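Long-range contacts in erythromycin C-12 hydroxylase (Saccharopolyspora erythraea, PDB 2XFH), which hydroxylates erythromycin D at C-12 of its macrolactone ring to give erythromycin C, as a heme-dependent cytochrome P450 monooxygenase: residues Pro142-Ile147 / Ala241-Thr246; Arg283-Phe288 / Ile392-Arg397. The protein carries 1 engineered substitution. All coordinates share one frame; numbering follows the deposited sequence.

Interaction 1. Residues Pro142-Ile147 / Ala241-Thr246; sequences PLPVTI and AGHITT. With HEM (protoporphyrin IX containing Fe), chain B; CL6 (1-[(2-chlorophenyl)(diphenyl)methyl]-1H-imidazole), chain C.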
loop_
_atom_site.group_PDB
_atom_site.type_symbol
_atom_site.label_atom_id
_atom_site.label_comp_id
_atom_site.label_asym_id
_atom_site.label_seq_id
_atom_site.Cartn_x
_atom_site.Cartn_y
_atom_site.Cartn_z
ATOM N N PRO A 142 -8.018 -0.018 -12.894
ATOM C CA PRO A 142 -8.900 1.141 -13.171
ATOM C C PRO A 142 -9.657 1.701 -11.943
ATOM O O PRO A 142 -9.802 2.917 -11.818
ATOM C CB PRO A 142 -9.903 0.584 -14.187
ATOM C CG PRO A 142 -9.261 -0.654 -14.724
ATOM C CD PRO A 142 -8.511 -1.216 -13.597
ATOM N N LEU A 143 -10.140 0.847 -11.042
ATOM C CA LEU A 143 -10.918 1.389 -9.902
ATOM C C LEU A 143 -10.204 2.491 -9.120
ATOM O O LEU A 143 -10.765 3.592 -8.982
ATOM C CB LEU A 143 -11.429 0.289 -8.974
ATOM C CG LEU A 143 -12.084 0.664 -7.644
ATOM C CD1 LEU A 143 -13.376 1.393 -7.880
ATOM C CD2 LEU A 143 -12.289 -0.627 -6.833
ATOM N N PRO A 144 -8.978 2.216 -8.593
ATOM C CA PRO A 144 -8.386 3.231 -7.709
ATOM C C PRO A 144 -8.026 4.508 -8.440
ATOM O O PRO A 144 -8.057 5.554 -7.834
ATOM C CB PRO A 144 -7.106 2.566 -7.205
ATOM C CG PRO A 144 -6.748 1.576 -8.255
ATOM C CD PRO A 144 -8.098 1.035 -8.694
ATOM N N VAL A 145 -7.678 4.419 -9.729
ATOM C CA VAL A 145 -7.309 5.597 -10.516
ATOM C C VAL A 145 -8.539 6.481 -10.722
ATOM O O VAL A 145 -8.503 7.717 -10.555
ATOM C CB VAL A 145 -6.739 5.200 -11.909
ATOM C CG1 VAL A 145 -6.486 6.448 -12.746
ATOM C CG2 VAL A 145 -5.468 4.392 -11.752
ATOM N N THR A 146 -9.640 5.831 -11.080
ATOM C CA THR A 146 -10.903 6.510 -11.301
ATOM C C THR A 146 -11.341 7.208 -10.011
ATOM O O THR A 146 -11.712 8.405 -10.029
ATOM C CB THR A 146 -11.999 5.534 -11.848
ATOM O OG1 THR A 146 -11.678 5.188 -13.209
ATOM C CG2 THR A 146 -13.377 6.152 -11.830
ATOM N N ILE A 147 -11.309 6.471 -8.904
ATOM C CA ILE A 147 -11.722 7.051 -7.616
ATOM C C ILE A 147 -10.854 8.230 -7.204
ATOM O O ILE A 147 -11.394 9.299 -6.919
ATOM C CB ILE A 147 -11.851 5.979 -6.514
ATOM C CG1 ILE A 147 -12.923 4.939 -6.900
ATOM C CG2 ILE A 147 -12.176 6.621 -5.127
ATOM C CD1 ILE A 147 -14.397 5.483 -7.088
ATOM N N ALA A 241 -0.365 5.508 -4.165
ATOM C CA ALA A 241 -0.746 4.653 -3.033
ATOM C C ALA A 241 -1.974 3.810 -3.313
ATOM O O ALA A 241 -1.954 2.589 -3.099
ATOM C CB ALA A 241 -0.981 5.492 -1.777
ATOM N N GLY A 242 -3.049 4.461 -3.756
ATOM C CA GLY A 242 -4.329 3.765 -4.060
ATOM C C GLY A 242 -4.144 2.778 -5.214
ATOM O O GLY A 242 -4.611 1.630 -5.173
ATOM N N HIS A 243 -3.398 3.206 -6.223
ATOM C CA HIS A 243 -3.217 2.378 -7.416
ATOM C C HIS A 243 -2.447 1.081 -7.110
ATOM O O HIS A 243 -2.968 -0.026 -7.346
ATOM C CB HIS A 243 -2.520 3.190 -8.503
ATOM C CG HIS A 243 -2.491 2.514 -9.834
ATOM N ND1 HIS A 243 -1.993 3.125 -10.961
ATOM C CD2 HIS A 243 -2.927 1.292 -10.228
ATOM C CE1 HIS A 243 -2.104 2.306 -11.990
ATOM N NE2 HIS A 243 -2.664 1.183 -11.571
ATOM N N ILE A 244 -1.224 1.218 -6.619
ATOM C CA ILE A 244 -0.381 0.063 -6.304
ATOM C C ILE A 244 -1.008 -0.820 -5.237
ATOM O O ILE A 244 -0.973 -2.046 -5.348
ATOM C CB ILE A 244 1.088 0.459 -5.890
ATOM C CG1 ILE A 244 2.028 -0.760 -5.869
ATOM C CG2 ILE A 244 1.175 1.088 -4.462
ATOM C CD1 ILE A 244 1.890 -1.690 -7.010
ATOM N N THR A 245 -1.561 -0.207 -4.197
ATOM C CA THR A 245 -2.069 -1.033 -3.100
ATOM C C THR A 245 -3.365 -1.755 -3.428
ATOM O O THR A 245 -3.559 -2.893 -2.977
ATOM C CB THR A 245 -2.151 -0.302 -1.741
ATOM O OG1 THR A 245 -3.239 0.628 -1.744
ATOM C CG2 THR A 245 -0.818 0.399 -1.400
ATOM N N THR A 246 -4.253 -1.155 -4.219
ATOM C CA THR A 246 -5.463 -1.907 -4.584
ATOM C C THR A 246 -5.079 -3.052 -5.520
ATOM O O THR A 246 -5.572 -4.156 -5.372
ATOM C CB THR A 246 -6.586 -1.034 -5.167
ATOM O OG1 THR A 246 -6.946 -0.059 -4.193
ATOM C CG2 THR A 246 -7.829 -1.861 -5.469
HETATM C CHA HEM B . 1.908 5.261 5.169
HETATM C CHB HEM B . 0.762 0.748 3.922
HETATM C CHC HEM B . -3.025 2.237 1.361
HETATM C CHD HEM B . -1.380 6.756 1.940
HETATM C C1A HEM B . 1.876 3.898 5.106
HETATM C C2A HEM B . 2.715 2.995 5.839
HETATM C C3A HEM B . 2.417 1.751 5.476
HETATM C C4A HEM B . 1.360 1.837 4.508
HETATM C CMA HEM B . 3.045 0.432 6.041
HETATM C CAA HEM B . 3.750 3.419 6.887
HETATM C CBA HEM B . 5.067 3.837 6.266
HETATM C CGA HEM B . 6.072 4.189 7.339
HETATM O O1A HEM B . 5.835 3.964 8.551
HETATM O O2A HEM B . 7.189 4.636 6.991
HETATM C C1B HEM B . -0.375 0.734 3.170
HETATM C C2B HEM B . -1.118 -0.437 2.724
HETATM C C3B HEM B . -2.176 0.011 2.006
HETATM C C4B HEM B . -2.119 1.445 2.000
HETATM C CMB HEM B . -0.766 -1.917 2.997
HETATM C CAB HEM B . -3.322 -0.739 1.279
HETATM C CBB HEM B . -3.708 -2.014 1.489
HETATM C C1C HEM B . -2.920 3.605 1.266
HETATM C C2C HEM B . -3.839 4.490 0.588
HETATM C C3C HEM B . -3.378 5.736 0.772
HETATM C C4C HEM B . -2.158 5.679 1.542
HETATM C CMC HEM B . -5.121 4.065 -0.148
HETATM C CAC HEM B . -4.053 6.979 0.227
HETATM C CBC HEM B . -3.892 8.132 0.905
HETATM C C1D HEM B . -0.374 6.819 2.862
HETATM C C2D HEM B . 0.302 8.013 3.317
HETATM C C3D HEM B . 1.356 7.521 4.291
HETATM C C4D HEM B . 1.185 6.090 4.359
HETATM C CMD HEM B . 0.067 9.486 2.901
HETATM C CAD HEM B . 2.336 8.334 5.117
HETATM C CBD HEM B . 1.686 8.494 6.515
HETATM C CGD HEM B . 2.643 9.246 7.414
HETATM O O1D HEM B . 3.879 9.287 7.112
HETATM O O2D HEM B . 2.180 9.820 8.443
HETATM N NA HEM B . 1.048 3.164 4.291
HETATM N NB HEM B . -0.997 1.856 2.722
HETATM N NC HEM B . -1.924 4.351 1.847
HETATM N ND HEM B . 0.173 5.724 3.509
HETATM FE FE HEM B . -0.447 3.766 3.137
HETATM CL CLAY CL6 C . 2.698 5.524 -2.526
HETATM C CAX CL6 C . 3.922 4.223 -2.472
HETATM C CAV CL6 C . 4.294 3.683 -3.706
HETATM C CAT CL6 C . 5.244 2.663 -3.766
HETATM C CAS CL6 C . 5.803 2.164 -2.592
HETATM C CAU CL6 C . 5.432 2.714 -1.354
HETATM C CAW CL6 C . 4.488 3.750 -1.273
HETATM C CAR CL6 C . 4.095 4.294 0.095
HETATM C CAC CL6 C . 4.200 5.804 0.050
HETATM C CAE CL6 C . 3.224 6.613 0.603
HETATM C CAF CL6 C . 3.293 8.008 0.546
HETATM C CAD CL6 C . 4.398 8.597 -0.054
HETATM C CAB CL6 C . 5.389 7.800 -0.616
HETATM C CAA CL6 C . 5.309 6.414 -0.563
HETATM N NAO CL6 C . 2.668 3.902 0.404
HETATM C CAM CL6 C . 2.150 4.039 1.608
HETATM N NAN CL6 C . 0.860 3.644 1.494
HETATM C CAQ CL6 C . 0.613 3.262 0.221
HETATM C CAP CL6 C . 1.794 3.458 -0.501
HETATM C CAL CL6 C . 5.003 3.699 1.171
HETATM C CAK CL6 C . 4.814 2.365 1.583
HETATM C CAI CL6 C . 5.639 1.812 2.565
HETATM C CAG CL6 C . 6.668 2.573 3.131
HETATM C CAH CL6 C . 6.873 3.902 2.731
HETATM C CAJ CL6 C . 6.040 4.451 1.755
#
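Pro144 and His243 bring the two helices together, their CA atoms 5.2 Å apart where 142-147 and 241-246 run nearly antiparallel, at 163° with an axis separation of 8.1 Å. Such close axes suit the small residues at the interface. Gly242 presents only backbone, and the CB of Pro144 lies against its carbonyl, 3.4 Å from Gly242 O. The compact proline ring continues along the backbone, Pro144 CG meeting His243 CA at 3.7 Å, while Thr246, one turn after Gly242, touches the same ring with CB and OG1. Having no N-H, a proline near the beginning of a helix gives up little backbone bonding and offers a rigid apolar ring surface.

Beside it, Val145 lays CG2 over one face of the His243 imidazole, 3.9 Å from the centroid and 14° off the normal, a CH-pi contact. The imidazole reaches this place because CG is anti to the backbone N (chi1 -170°), so that it lies alongside the valine. Phe141 adds an edge-to-face contact, and Ser166 holds ND1 by a hydrogen bond, fixing the ring's rotation within buried surroundings. Thr246 OG1 is hydrogen-bonded to Glu362 of helix 356-374.

On the heme side, Thr245 OG1 donates to Ala241 O at 2.7 Å, while its own N reaches that oxygen from the opposite face. Thr245 CB then touches the heme vinyl carbon CAB, and Ala241 CB sits 3.4 Å from CAQ of the imidazole inhibitor, whose NAN is bound to iron. Residues 241-246, part of helix 228-259, carry the AGxxTT sequence of the P450 distal helix, with isoleucine where many relatives have an acid. Helix 228-259 and its antiparallel partner 142-152 (E) form, with 115-127 (D) and 356-374 (L), the four-helix bundle of the cytochrome P450 fold.

Interaction 2. Residues Arg283-Phe288 / Ile392-Arg397; sequences RYRPPF and IVLGTR. With CL6 (1-[(2-chlorophenyl)(diphenyl)methyl]-1H-imidazole), chain C; HEM (protoporphyrin IX containing Fe), chain B.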
loop_
_atom_site.group_PDB
_atom_site.type_symbol
_atom_site.label_atom_id
_atom_site.label_comp_id
_atom_site.label_asym_id
_atom_site.label_seq_id
_atom_site.Cartn_x
_atom_site.Cartn_y
_atom_site.Cartn_z
ATOM N N ARG A 283 -2.582 -9.217 7.168
ATOM C CA ARG A 283 -1.610 -9.826 8.039
ATOM C C ARG A 283 -0.789 -10.848 7.262
ATOM O O ARG A 283 0.460 -10.861 7.298
ATOM C CB ARG A 283 -2.279 -10.492 9.265
ATOM C CG ARG A 283 -1.232 -11.060 10.217
ATOM C CD ARG A 283 -1.873 -11.965 11.275
ATOM N NE ARG A 283 -2.285 -13.265 10.725
ATOM C CZ ARG A 283 -1.493 -14.309 10.479
ATOM N NH1 ARG A 283 -0.166 -14.308 10.734
ATOM N NH2 ARG A 283 -2.063 -15.383 9.969
ATOM N N TYR A 284 -1.504 -11.700 6.560
ATOM C CA TYR A 284 -0.915 -12.888 5.971
ATOM C C TYR A 284 -0.009 -12.562 4.780
ATOM O O TYR A 284 1.046 -13.194 4.594
ATOM C CB TYR A 284 -2.075 -13.756 5.543
ATOM C CG TYR A 284 -1.713 -15.161 5.172
ATOM C CD1 TYR A 284 -1.401 -16.089 6.144
ATOM C CD2 TYR A 284 -1.754 -15.571 3.842
ATOM C CE1 TYR A 284 -1.093 -17.410 5.813
ATOM C CE2 TYR A 284 -1.464 -16.890 3.496
ATOM C CZ TYR A 284 -1.114 -17.788 4.480
ATOM O OH TYR A 284 -0.814 -19.084 4.120
ATOM N N ARG A 285 -0.438 -11.582 3.980
ATOM C CA ARG A 285 0.263 -11.156 2.744
ATOM C C ARG A 285 0.261 -9.619 2.641
ATOM O O ARG A 285 -0.407 -9.042 1.760
ATOM C CB ARG A 285 -0.347 -11.786 1.488
ATOM C CG ARG A 285 0.060 -13.298 1.234
ATOM C CD ARG A 285 -0.513 -13.882 -0.059
ATOM N NE ARG A 285 0.063 -15.219 -0.323
ATOM C CZ ARG A 285 -0.615 -16.348 -0.502
ATOM N NH1 ARG A 285 -1.956 -16.380 -0.470
ATOM N NH2 ARG A 285 0.074 -17.477 -0.706
ATOM N N PRO A 286 1.019 -8.967 3.529
ATOM C CA PRO A 286 1.075 -7.494 3.554
ATOM C C PRO A 286 1.610 -6.992 2.217
ATOM O O PRO A 286 2.655 -7.471 1.781
ATOM C CB PRO A 286 2.075 -7.208 4.678
ATOM C CG PRO A 286 2.931 -8.516 4.798
ATOM C CD PRO A 286 1.860 -9.560 4.590
ATOM N N PRO A 287 0.894 -6.046 1.562
ATOM C CA PRO A 287 1.430 -5.455 0.333
ATOM C C PRO A 287 2.882 -4.953 0.451
ATOM O O PRO A 287 3.652 -5.172 -0.492
ATOM C CB PRO A 287 0.446 -4.319 0.033
ATOM C CG PRO A 287 -0.879 -4.859 0.573
ATOM C CD PRO A 287 -0.429 -5.476 1.896
ATOM N N PHE A 288 3.248 -4.332 1.581
ATOM C CA PHE A 288 4.631 -3.925 1.876
ATOM C C PHE A 288 5.270 -4.747 2.999
ATOM O O PHE A 288 5.043 -4.477 4.195
ATOM C CB PHE A 288 4.696 -2.436 2.240
ATOM C CG PHE A 288 4.081 -1.550 1.206
ATOM C CD1 PHE A 288 2.859 -0.945 1.433
ATOM C CD2 PHE A 288 4.706 -1.373 -0.011
ATOM C CE1 PHE A 288 2.264 -0.150 0.485
ATOM C CE2 PHE A 288 4.133 -0.556 -0.982
ATOM C CZ PHE A 288 2.906 0.056 -0.734
ATOM N N ILE A 392 10.158 -4.608 -3.351
ATOM C CA ILE A 392 9.296 -3.638 -2.648
ATOM C C ILE A 392 7.928 -4.201 -2.227
ATOM O O ILE A 392 7.602 -4.194 -1.041
ATOM C CB ILE A 392 9.132 -2.276 -3.412
ATOM C CG1 ILE A 392 10.491 -1.727 -3.909
ATOM C CG2 ILE A 392 8.390 -1.235 -2.548
ATOM C CD1 ILE A 392 11.606 -1.618 -2.827
ATOM N N VAL A 393 7.159 -4.689 -3.199
ATOM C CA VAL A 393 5.772 -5.108 -3.011
ATOM C C VAL A 393 5.666 -6.635 -2.924
ATOM O O VAL A 393 6.411 -7.354 -3.594
ATOM C CB VAL A 393 4.914 -4.557 -4.201
ATOM C CG1 VAL A 393 3.823 -5.510 -4.605
ATOM C CG2 VAL A 393 4.368 -3.141 -3.884
ATOM N N LEU A 394 4.739 -7.133 -2.104
ATOM C CA LEU A 394 4.480 -8.564 -2.060
ATOM C C LEU A 394 3.176 -8.856 -2.806
ATOM O O LEU A 394 2.097 -8.665 -2.270
ATOM C CB LEU A 394 4.434 -9.088 -0.611
ATOM C CG LEU A 394 4.173 -10.596 -0.452
ATOM C CD1 LEU A 394 5.448 -11.344 -0.712
ATOM C CD2 LEU A 394 3.632 -10.937 0.940
ATOM N N GLY A 395 3.286 -9.290 -4.064
ATOM C CA GLY A 395 2.105 -9.727 -4.823
ATOM C C GLY A 395 2.403 -9.764 -6.318
ATOM O O GLY A 395 3.575 -9.827 -6.721
ATOM N N THR A 396 1.350 -9.695 -7.128
ATOM C CA THR A 396 1.475 -9.841 -8.581
ATOM C C THR A 396 0.943 -8.658 -9.380
ATOM O O THR A 396 -0.042 -8.042 -9.016
ATOM C CB THR A 396 0.810 -11.141 -9.077
ATOM O OG1 THR A 396 -0.592 -11.125 -8.776
ATOM C CG2 THR A 396 1.451 -12.348 -8.400
ATOM N N ARG A 397 1.592 -8.381 -10.502
ATOM C CA ARG A 397 1.198 -7.313 -11.405
ATOM C C ARG A 397 -0.102 -7.641 -12.134
ATOM O O ARG A 397 -0.860 -6.729 -12.459
ATOM C CB ARG A 397 2.329 -7.035 -12.404
ATOM C CG ARG A 397 1.985 -6.073 -13.521
ATOM C CD ARG A 397 1.737 -4.637 -13.020
ATOM N NE ARG A 397 1.329 -3.777 -14.134
ATOM C CZ ARG A 397 0.120 -3.747 -14.702
ATOM N NH1 ARG A 397 -0.893 -4.512 -14.280
ATOM N NH2 ARG A 397 -0.078 -2.925 -15.717
HETATM CL CLAY CL6 C . 2.698 5.524 -2.526
HETATM C CAX CL6 C . 3.922 4.223 -2.472
HETATM C CAV CL6 C . 4.294 3.683 -3.706
HETATM C CAT CL6 C . 5.244 2.663 -3.766
HETATM C CAS CL6 C . 5.803 2.164 -2.592
HETATM C CAU CL6 C . 5.432 2.714 -1.354
HETATM C CAW CL6 C . 4.488 3.750 -1.273
HETATM C CAR CL6 C . 4.095 4.294 0.095
HETATM C CAC CL6 C . 4.200 5.804 0.050
HETATM C CAE CL6 C . 3.224 6.613 0.603
HETATM C CAF CL6 C . 3.293 8.008 0.546
HETATM C CAD CL6 C . 4.398 8.597 -0.054
HETATM C CAB CL6 C . 5.389 7.800 -0.616
HETATM C CAA CL6 C . 5.309 6.414 -0.563
HETATM N NAO CL6 C . 2.668 3.902 0.404
HETATM C CAM CL6 C . 2.150 4.039 1.608
HETATM N NAN CL6 C . 0.860 3.644 1.494
HETATM C CAQ CL6 C . 0.613 3.262 0.221
HETATM C CAP CL6 C . 1.794 3.458 -0.501
HETATM C CAL CL6 C . 5.003 3.699 1.171
HETATM C CAK CL6 C . 4.814 2.365 1.583
HETATM C CAI CL6 C . 5.639 1.812 2.565
HETATM C CAG CL6 C . 6.668 2.573 3.131
HETATM C CAH CL6 C . 6.873 3.902 2.731
HETATM C CAJ CL6 C . 6.040 4.451 1.755
HETATM C CHA HEM B . 1.908 5.261 5.169
HETATM C CHB HEM B . 0.762 0.748 3.922
HETATM C CHC HEM B . -3.025 2.237 1.361
HETATM C CHD HEM B . -1.380 6.756 1.940
HETATM C C1A HEM B . 1.876 3.898 5.106
HETATM C C2A HEM B . 2.715 2.995 5.839
HETATM C C3A HEM B . 2.417 1.751 5.476
HETATM C C4A HEM B . 1.360 1.837 4.508
HETATM C CMA HEM B . 3.045 0.432 6.041
HETATM C CAA HEM B . 3.750 3.419 6.887
HETATM C CBA HEM B . 5.067 3.837 6.266
HETATM C CGA HEM B . 6.072 4.189 7.339
HETATM O O1A HEM B . 5.835 3.964 8.551
HETATM O O2A HEM B . 7.189 4.636 6.991
HETATM C C1B HEM B . -0.375 0.734 3.170
HETATM C C2B HEM B . -1.118 -0.437 2.724
HETATM C C3B HEM B . -2.176 0.011 2.006
HETATM C C4B HEM B . -2.119 1.445 2.000
HETATM C CMB HEM B . -0.766 -1.917 2.997
HETATM C CAB HEM B . -3.322 -0.739 1.279
HETATM C CBB HEM B . -3.708 -2.014 1.489
HETATM C C1C HEM B . -2.920 3.605 1.266
HETATM C C2C HEM B . -3.839 4.490 0.588
HETATM C C3C HEM B . -3.378 5.736 0.772
HETATM C C4C HEM B . -2.158 5.679 1.542
HETATM C CMC HEM B . -5.121 4.065 -0.148
HETATM C CAC HEM B . -4.053 6.979 0.227
HETATM C CBC HEM B . -3.892 8.132 0.905
HETATM C C1D HEM B . -0.374 6.819 2.862
HETATM C C2D HEM B . 0.302 8.013 3.317
HETATM C C3D HEM B . 1.356 7.521 4.291
HETATM C C4D HEM B . 1.185 6.090 4.359
HETATM C CMD HEM B . 0.067 9.486 2.901
HETATM C CAD HEM B . 2.336 8.334 5.117
HETATM C CBD HEM B . 1.686 8.494 6.515
HETATM C CGD HEM B . 2.643 9.246 7.414
HETATM O O1D HEM B . 3.879 9.287 7.112
HETATM O O2D HEM B . 2.180 9.820 8.443
HETATM N NA HEM B . 1.048 3.164 4.291
HETATM N NB HEM B . -0.997 1.856 2.722
HETATM N NC HEM B . -1.924 4.351 1.847
HETATM N ND HEM B . 0.173 5.724 3.509
HETATM FE FE HEM B . -0.447 3.766 3.137
#
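Pro287 O is gripped by two neighbouring residues of the facing loop: Leu394 N donates to it at 2.8 Å with a nearly straight N-H...O angle of 166°, and Val393 CA adds a CA-H...O contact at 3.3 Å. The amide lies 28° from the carbonyl plane. Two prolines in a row, lacking N-H groups, leave carbonyls as the polar links of this turn, and the second of them is used here.

Leu394 packs against Arg285 and Pro286. With CG trans to its own N (chi1 -180°) the side chain extends along the other segment, and CD2 comes to lie 3.8 Å from Arg285 CA, while Leu394 CB packs 3.4 Å from Pro286 O. The branched, flexible leucine thus fits against the Arg285 backbone, Pro286 O and the proline CD. Asn252 of the long helix 228-259 donates to both Arg285 O and Leu394 O, stitching the two segments from the side, and the extended Arg285 carries its guanidinium to salt bridges with Glu27 and Glu259.

Segment 283-288 leaves the K helix of the P450 fold, whose ExxR motif is seen in the salt bridge of Arg283 to Glu280; the following loop then runs beside the heme. Pro287 CD touches the heme methyl CMB.

Phe288 forms part of the pocket wall. One inhibitor phenyl carbon, CAK, stands 3.6 Å above the centre of its ring, a flat side chain suiting face contact with the ligand phenyl, and the chlorophenyl carbon CAU lies 3.5 Å from Phe288 CE2. The edge of the ring faces the heme, with C1B in its plane. Val393 CG2 meets Phe288 CE2 obliquely at 3.9 Å, and Ile392 O lies at the ring edge.

Read from the N terminus, the chain reaches helix 142-152 after the N-terminal strands and helices, and interaction 1 closes a loop of 93 intervening, mostly helical residues when helix 228-259 returns beside it. Only afterwards does interaction 2 open, at the end of helix 274-284, to be closed after 103 intervening residues by the loop ahead of strand 400-402; the two loops therefore follow in series, neither nested nor crossed. Their centres lie 15 Å apart, yet they meet: Thr245 CG2 packs on Phe288 CE1 and Ile244 CG1 on Val393 CG2. Helix bundle and late loops thus converge on one pocket, both contacts touching heme and inhibitor.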